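Local coordinates for sialidase domain-containing protein (Dyadobacter fermentans, PDB 5HX0) that is of unknown function but has a sialidase-like beta-propeller fold with BNR-type repeats, which may suggest a carbohydrate-related role, at residues A58-V63 against S382-V387; I50-K55 against P391-G396. All blocks are in the same frame, centred on the assembly; numbering follows the deposited sequence. Where two conformers were deposited one is given.

Contact 1 of 2, residues A58-V63 against S382-V387; sequences AAFPSV and SYYFNV
Tyr-384 holds CG between its backbone N and carbonyl carbon (chi1 83°), and Phe-60 carries CG anti to its carbonyl carbon, beside the backbone N (chi1 -43°). With these rotations two rings from different strands lie side by side and point the same way, even though the CB of Phe-60 starts out away from the opposite strand. Their planes are inclined at 66° to each other, an oblique pair in which Phe-60 CE1 comes within 3.6 Å of Tyr-384 CE1 and within 3.5 Å of Tyr-384 OH. The methyl of Ala-59 fills the angle between the rings: CB lies over the Tyr-384 face, 3.5 Å from the ring centroid in a CH-pi contact, and also stands 3.6 Å above the centre of the Phe-60 ring. The hydroxyl of Tyr-384 is hydrogen-bonded to Asp-365, which ties down the far end of its ring.

Farther along, Pro-61 presses its ring on the opposite backbone, with CG 3.6 Å from Tyr-383 CA. Val-63 CG1 then meets Ser-382 OG at 3.7 Å; that hydroxyl is satisfied by the carbonyl of Trp-370. The two strands run almost exactly antiparallel but meet through side chains and van der Waals packing, the face-to-face packing of two neighbouring propeller blades. Strand 56-65 pairs with strand 71-79 in its own sheet, while strand 378-385 is hydrogen-bonded between strands 367-375 and 393-401, whose Tyr-368 and Ile-394 also pack on Tyr-384.

Contact 2 of 2, residues I50-K55 against P391-G396; sequences IYRNEK and PQHIAG
The guanidinium of Arg-52 lies across Pro-391, whose CG stands 3.6 Å above one face, displaced toward the rim. At the edge of the same group, in its plane, Glu-54 OE2 accepts a hydrogen bond from Arg-52 NH2 at 3.2 Å through its anti lone pair, part of a salt bridge that helps fix how the flat group is turned. Arg-52 reaches the proline with CG anti to its backbone N (chi1 179°) and the chain extended as far as NE, its CB and CG passing the CB of His-393. The imidazole of His-393 has the carbonyl oxygen of Pro-391 at its edge: ND1 donates to it at 3.0 Å in a nearly straight bond (174°) that lies in the ring plane and holds the ring's rotation.

Beyond His-393 the segments join as antiparallel strands through a classic beta bulge, in which Ile-50 and Tyr-51 together face Ile-394. The carbonyl oxygen of Ile-394 is gripped twice from one face of its plane, by Ile-50 N at 2.8 Å and Tyr-51 N at 3.2 Å, and Ile-394 N returns a bond of 2.9 Å to Tyr-51 O. Strand 42-51 is thereby added to the sheet formed by the C-terminal strands, the "Velcro" closure familiar from beta-propellers. Ile-50 CB packs on Ile-394 CG2 at 3.8 Å, and its CD1 reaches over the backbone of Ala-395. Tyr-51 sends its ring away from the pair toward Phe-75 and hydrogen-bonds through OH to Arg-77. Beyond the strand end a water accepts from Asn-53 N and is hydrogen-bonded to Gln-392 O, while Asn-53 OD1 accepts from Lys-55 N at 2.9 Å in an Asx turn.

Overall arrangement
The centres of the two contacts lie about 7 Å apart, on the same side of the chain's centre. Because the segments come in the order 50-55, 58-63, 382-387, 391-396, contact 1 is nested within the loop closed by contact 2. Strands 378-385 and 393-401 are neighbours in one antiparallel sheet, and the backbone bonds Phe-385 N to His-393 O and Tyr-383 O to Ala-395 N probably link the contacts directly. Contact 2 completes that last blade with an N-terminal strand; contact 1 packs it against the first strand of the next blade. Together they bring the N-terminal and C-terminal parts of the chain together, consistent with closure of the propeller ring.

Contact 1 of 2, residues A58-V63 against S382-V387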
loop_
_atom_site.group_PDB
_atom_site.type_symbol
_atom_site.label_atom_id
_atom_site.label_comp_id
_atom_site.label_asym_id
_atom_site.label_seq_id
_atom_site.Cartn_x
_atom_site.Cartn_y
_atom_site.Cartn_z
ATOM N N ALA A 58 3.563 -5.805 -13.872
ATOM C CA ALA A 58 2.704 -6.814 -13.256
ATOM C C ALA A 58 3.372 -8.161 -13.455
ATOM O O ALA A 58 3.676 -8.532 -14.594
ATOM C CB ALA A 58 1.294 -6.812 -13.868
ATOM N N ALA A 59 3.625 -8.886 -12.362
ATOM C CA ALA A 59 4.465 -10.074 -12.498
ATOM C C ALA A 59 4.206 -11.076 -11.378
ATOM O O ALA A 59 3.591 -10.763 -10.362
ATOM C CB ALA A 59 5.951 -9.684 -12.531
ATOM N N PHE A 60 4.714 -12.301 -11.582
ATOM C CA PHE A 60 4.795 -13.353 -10.568
ATOM C C PHE A 60 3.406 -13.771 -10.079
ATOM O O PHE A 60 3.069 -13.547 -8.904
ATOM C CB PHE A 60 5.661 -12.872 -9.377
ATOM C CG PHE A 60 6.931 -12.130 -9.808
ATOM C CD1 PHE A 60 7.812 -12.714 -10.720
ATOM C CD2 PHE A 60 7.215 -10.865 -9.317
ATOM C CE1 PHE A 60 8.976 -12.038 -11.148
ATOM C CE2 PHE A 60 8.376 -10.168 -9.742
ATOM C CZ PHE A 60 9.259 -10.766 -10.649
ATOM N N PRO A 61 2.570 -14.368 -10.925
ATOM C CA PRO A 61 1.205 -14.702 -10.491
ATOM C C PRO A 61 1.105 -16.034 -9.758
ATOM O O PRO A 61 1.925 -16.948 -9.925
ATOM C CB PRO A 61 0.433 -14.760 -11.813
ATOM C CG PRO A 61 1.493 -15.376 -12.790
ATOM C CD PRO A 61 2.809 -14.730 -12.346
ATOM N N SER A 62 0.091 -16.131 -8.900
ATOM C CA SER A 62 -0.405 -17.427 -8.459
ATOM C C SER A 62 -1.923 -17.367 -8.520
ATOM O O SER A 62 -2.518 -16.287 -8.543
ATOM C CB SER A 62 0.098 -17.810 -7.058
ATOM O OG SER A 62 -0.389 -16.934 -6.074
ATOM N N VAL A 63 -2.554 -18.532 -8.575
ATOM C CA VAL A 63 -3.992 -18.558 -8.848
ATOM C C VAL A 63 -4.635 -19.790 -8.222
ATOM O O VAL A 63 -4.048 -20.881 -8.192
ATOM C CB VAL A 63 -4.242 -18.450 -10.375
ATOM C CG1 VAL A 63 -3.493 -19.555 -11.144
ATOM C CG2 VAL A 63 -5.724 -18.497 -10.694
ATOM N N SER A 382 -1.466 -19.745 -15.991
ATOM C CA SER A 382 -1.149 -18.329 -15.955
ATOM C C SER A 382 0.360 -18.126 -15.833
ATOM O O SER A 382 1.106 -19.029 -15.451
ATOM C CB SER A 382 -1.861 -17.640 -14.777
ATOM O OG SER A 382 -1.209 -17.960 -13.547
ATOM N N TYR A 383 0.808 -16.918 -16.171
ATOM C CA TYR A 383 2.216 -16.534 -16.106
ATOM C C TYR A 383 2.259 -15.028 -16.295
ATOM O O TYR A 383 1.236 -14.404 -16.580
ATOM C CB TYR A 383 3.078 -17.258 -17.162
ATOM C CG TYR A 383 2.415 -17.381 -18.517
ATOM C CD1 TYR A 383 2.493 -16.345 -19.455
ATOM C CD2 TYR A 383 1.688 -18.528 -18.855
ATOM C CE1 TYR A 383 1.873 -16.458 -20.699
ATOM C CE2 TYR A 383 1.076 -18.647 -20.106
ATOM C CZ TYR A 383 1.164 -17.604 -21.007
ATOM O OH TYR A 383 0.551 -17.721 -22.229
ATOM N N TYR A 384 3.435 -14.428 -16.093
ATOM C CA TYR A 384 3.579 -13.058 -16.553
ATOM C C TYR A 384 4.453 -13.059 -17.796
ATOM O O TYR A 384 5.143 -14.044 -18.109
ATOM C CB TYR A 384 4.103 -12.095 -15.457
ATOM C CG TYR A 384 5.611 -12.046 -15.239
ATOM C CD1 TYR A 384 6.269 -13.083 -14.588
ATOM C CD2 TYR A 384 6.366 -10.926 -15.638
ATOM C CE1 TYR A 384 7.662 -13.037 -14.355
ATOM C CE2 TYR A 384 7.769 -10.875 -15.416
ATOM C CZ TYR A 384 8.401 -11.943 -14.765
ATOM O OH TYR A 384 9.777 -11.923 -14.532
ATOM N N PHE A 385 4.338 -11.981 -18.564
ATOM C CA PHE A 385 4.812 -12.045 -19.939
ATOM C C PHE A 385 5.137 -10.646 -20.436
ATOM O O PHE A 385 4.734 -9.641 -19.845
ATOM C CB PHE A 385 3.772 -12.702 -20.863
ATOM C CG PHE A 385 4.391 -13.470 -21.993
ATOM C CD1 PHE A 385 5.039 -14.667 -21.741
ATOM C CD2 PHE A 385 4.329 -12.991 -23.303
ATOM C CE1 PHE A 385 5.625 -15.399 -22.774
ATOM C CE2 PHE A 385 4.910 -13.690 -24.340
ATOM C CZ PHE A 385 5.569 -14.898 -24.086
ATOM N N ASN A 386 5.895 -10.601 -21.528
ATOM C CA ASN A 386 6.091 -9.380 -22.293
ATOM C C ASN A 386 6.372 -9.795 -23.729
ATOM O O ASN A 386 7.021 -10.821 -23.971
ATOM C CB ASN A 386 7.241 -8.494 -21.788
ATOM C CG ASN A 386 8.608 -9.072 -22.115
ATOM O OD1 ASN A 386 9.181 -8.781 -23.168
ATOM N ND2 ASN A 386 9.129 -9.931 -21.222
ATOM N N VAL A 387 5.853 -9.005 -24.661
ATOM C CA VAL A 387 6.193 -9.094 -26.081
ATOM C C VAL A 387 7.088 -7.900 -26.416
ATOM O O VAL A 387 7.183 -6.962 -25.607
ATOM C CB VAL A 387 4.922 -9.127 -26.950
ATOM C CG1 VAL A 387 4.100 -10.358 -26.660
ATOM C CG2 VAL A 387 4.086 -7.869 -26.748
#

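Contact 2 of 2, residues I50-K55 against P391-G396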
loop_
_atom_site.group_PDB
_atom_site.type_symbol
_atom_site.label_atom_id
_atom_site.label_comp_id
_atom_site.label_asym_id
_atom_site.label_seq_id
_atom_site.Cartn_x
_atom_site.Cartn_y
_atom_site.Cartn_z
ATOM N N ILE A 50 -4.623 -11.372 -19.002
ATOM C CA ILE A 50 -5.321 -11.374 -17.730
ATOM C C ILE A 50 -5.300 -9.996 -17.079
ATOM O O ILE A 50 -6.316 -9.533 -16.567
ATOM C CB ILE A 50 -4.715 -12.456 -16.805
ATOM C CG1 ILE A 50 -5.017 -13.844 -17.384
ATOM C CG2 ILE A 50 -5.225 -12.311 -15.337
ATOM C CD1 ILE A 50 -4.501 -15.005 -16.549
ATOM N N TYR A 51 -4.161 -9.309 -17.116
ATOM C CA TYR A 51 -4.091 -7.934 -16.626
ATOM C C TYR A 51 -2.916 -7.250 -17.287
ATOM O O TYR A 51 -1.795 -7.776 -17.258
ATOM C CB TYR A 51 -3.935 -7.847 -15.100
ATOM C CG TYR A 51 -3.741 -6.416 -14.667
ATOM C CD1 TYR A 51 -4.816 -5.536 -14.623
ATOM C CD2 TYR A 51 -2.465 -5.911 -14.394
ATOM C CE1 TYR A 51 -4.630 -4.206 -14.271
ATOM C CE2 TYR A 51 -2.276 -4.587 -14.033
ATOM C CZ TYR A 51 -3.359 -3.742 -13.970
ATOM O OH TYR A 51 -3.164 -2.422 -13.611
ATOM N N ARG A 52 -3.176 -6.079 -17.876
ATOM C CA ARG A 52 -2.160 -5.334 -18.607
ATOM C C ARG A 52 -2.420 -3.846 -18.453
ATOM O O ARG A 52 -3.523 -3.374 -18.742
ATOM C CB ARG A 52 -2.170 -5.706 -20.102
ATOM C CG ARG A 52 -1.130 -4.932 -20.919
ATOM C CD ARG A 52 -1.326 -5.143 -22.436
ATOM N NE ARG A 52 -0.329 -4.439 -23.259
ATOM C CZ ARG A 52 -0.343 -3.137 -23.545
ATOM N NH1 ARG A 52 -1.282 -2.344 -23.060
ATOM N NH2 ARG A 52 0.602 -2.623 -24.324
ATOM N N ASN A 53 -1.393 -3.106 -18.054
ATOM C CA ASN A 53 -1.496 -1.656 -17.936
ATOM C C ASN A 53 -0.088 -1.095 -18.095
ATOM O O ASN A 53 0.797 -1.412 -17.297
ATOM C CB ASN A 53 -2.115 -1.255 -16.587
ATOM C CG ASN A 53 -2.287 0.258 -16.452
ATOM O OD1 ASN A 53 -1.445 1.022 -16.917
ATOM N ND2 ASN A 53 -3.384 0.692 -15.810
ATOM N N GLU A 54 0.116 -0.262 -19.120
ATOM C CA GLU A 54 1.456 0.221 -19.448
ATOM C C GLU A 54 2.112 1.018 -18.328
ATOM O O GLU A 54 3.337 1.171 -18.338
ATOM C CB GLU A 54 1.408 1.078 -20.719
ATOM C CG GLU A 54 1.228 0.267 -21.960
ATOM C CD GLU A 54 1.014 1.143 -23.182
ATOM O OE1 GLU A 54 1.122 2.385 -23.053
ATOM O OE2 GLU A 54 0.716 0.582 -24.258
ATOM N N LYS A 55 1.351 1.518 -17.371
ATOM C CA LYS A 55 1.955 2.228 -16.251
ATOM C C LYS A 55 2.531 1.295 -15.188
ATOM O O LYS A 55 3.143 1.791 -14.239
ATOM C CB LYS A 55 0.919 3.161 -15.607
ATOM C CG LYS A 55 0.444 4.270 -16.556
ATOM C CD LYS A 55 -0.416 5.277 -15.795
ATOM C CE LYS A 55 -1.171 6.224 -16.738
ATOM N NZ LYS A 55 -0.348 6.648 -17.908
ATOM N N PRO A 391 4.754 -3.923 -22.047
ATOM C CA PRO A 391 4.949 -3.994 -20.589
ATOM C C PRO A 391 4.878 -5.417 -20.036
ATOM O O PRO A 391 4.372 -6.348 -20.670
ATOM C CB PRO A 391 3.772 -3.178 -20.058
ATOM C CG PRO A 391 2.672 -3.441 -21.089
ATOM C CD PRO A 391 3.383 -3.532 -22.421
ATOM N N GLN A 392 5.383 -5.571 -18.813
ATOM C CA GLN A 392 5.186 -6.815 -18.075
ATOM C C GLN A 392 3.720 -6.912 -17.641
ATOM O O GLN A 392 3.214 -6.037 -16.928
ATOM C CB GLN A 392 6.113 -6.863 -16.859
ATOM C CG GLN A 392 7.481 -7.468 -17.140
ATOM C CD GLN A 392 8.298 -6.658 -18.137
ATOM O OE1 GLN A 392 8.221 -5.433 -18.166
ATOM N NE2 GLN A 392 9.085 -7.345 -18.966
ATOM N N HIS A 393 3.032 -7.959 -18.088
ATOM C CA HIS A 393 1.607 -8.129 -17.824
ATOM C C HIS A 393 1.339 -9.582 -17.434
ATOM O O HIS A 393 2.175 -10.475 -17.641
ATOM C CB HIS A 393 0.770 -7.712 -19.058
ATOM C CG HIS A 393 1.034 -8.528 -20.292
ATOM N ND1 HIS A 393 2.120 -8.314 -21.116
ATOM C CD2 HIS A 393 0.347 -9.558 -20.840
ATOM C CE1 HIS A 393 2.092 -9.180 -22.116
ATOM N NE2 HIS A 393 1.035 -9.959 -21.962
ATOM N N ILE A 394 0.157 -9.829 -16.871
ATOM C CA ILE A 394 -0.288 -11.197 -16.594
ATOM C C ILE A 394 -1.007 -11.744 -17.827
ATOM O O ILE A 394 -1.862 -11.079 -18.414
ATOM C CB ILE A 394 -1.211 -11.243 -15.362
ATOM C CG1 ILE A 394 -0.642 -10.358 -14.216
ATOM C CG2 ILE A 394 -1.447 -12.716 -14.926
ATOM C CD1 ILE A 394 0.792 -10.749 -13.775
ATOM N N ALA A 395 -0.697 -12.983 -18.187
ATOM C CA ALA A 395 -1.298 -13.638 -19.337
ATOM C C ALA A 395 -1.546 -15.100 -18.971
ATOM O O ALA A 395 -1.203 -15.558 -17.874
ATOM C CB ALA A 395 -0.392 -13.519 -20.564
ATOM N N GLY A 396 -2.127 -15.841 -19.899
ATOM C CA GLY A 396 -2.347 -17.249 -19.655
ATOM C C GLY A 396 -2.578 -17.990 -20.950
ATOM O O GLY A 396 -2.853 -17.398 -22.002
HETATM O O HOH W 1 1.167 -4.352 -17.130
#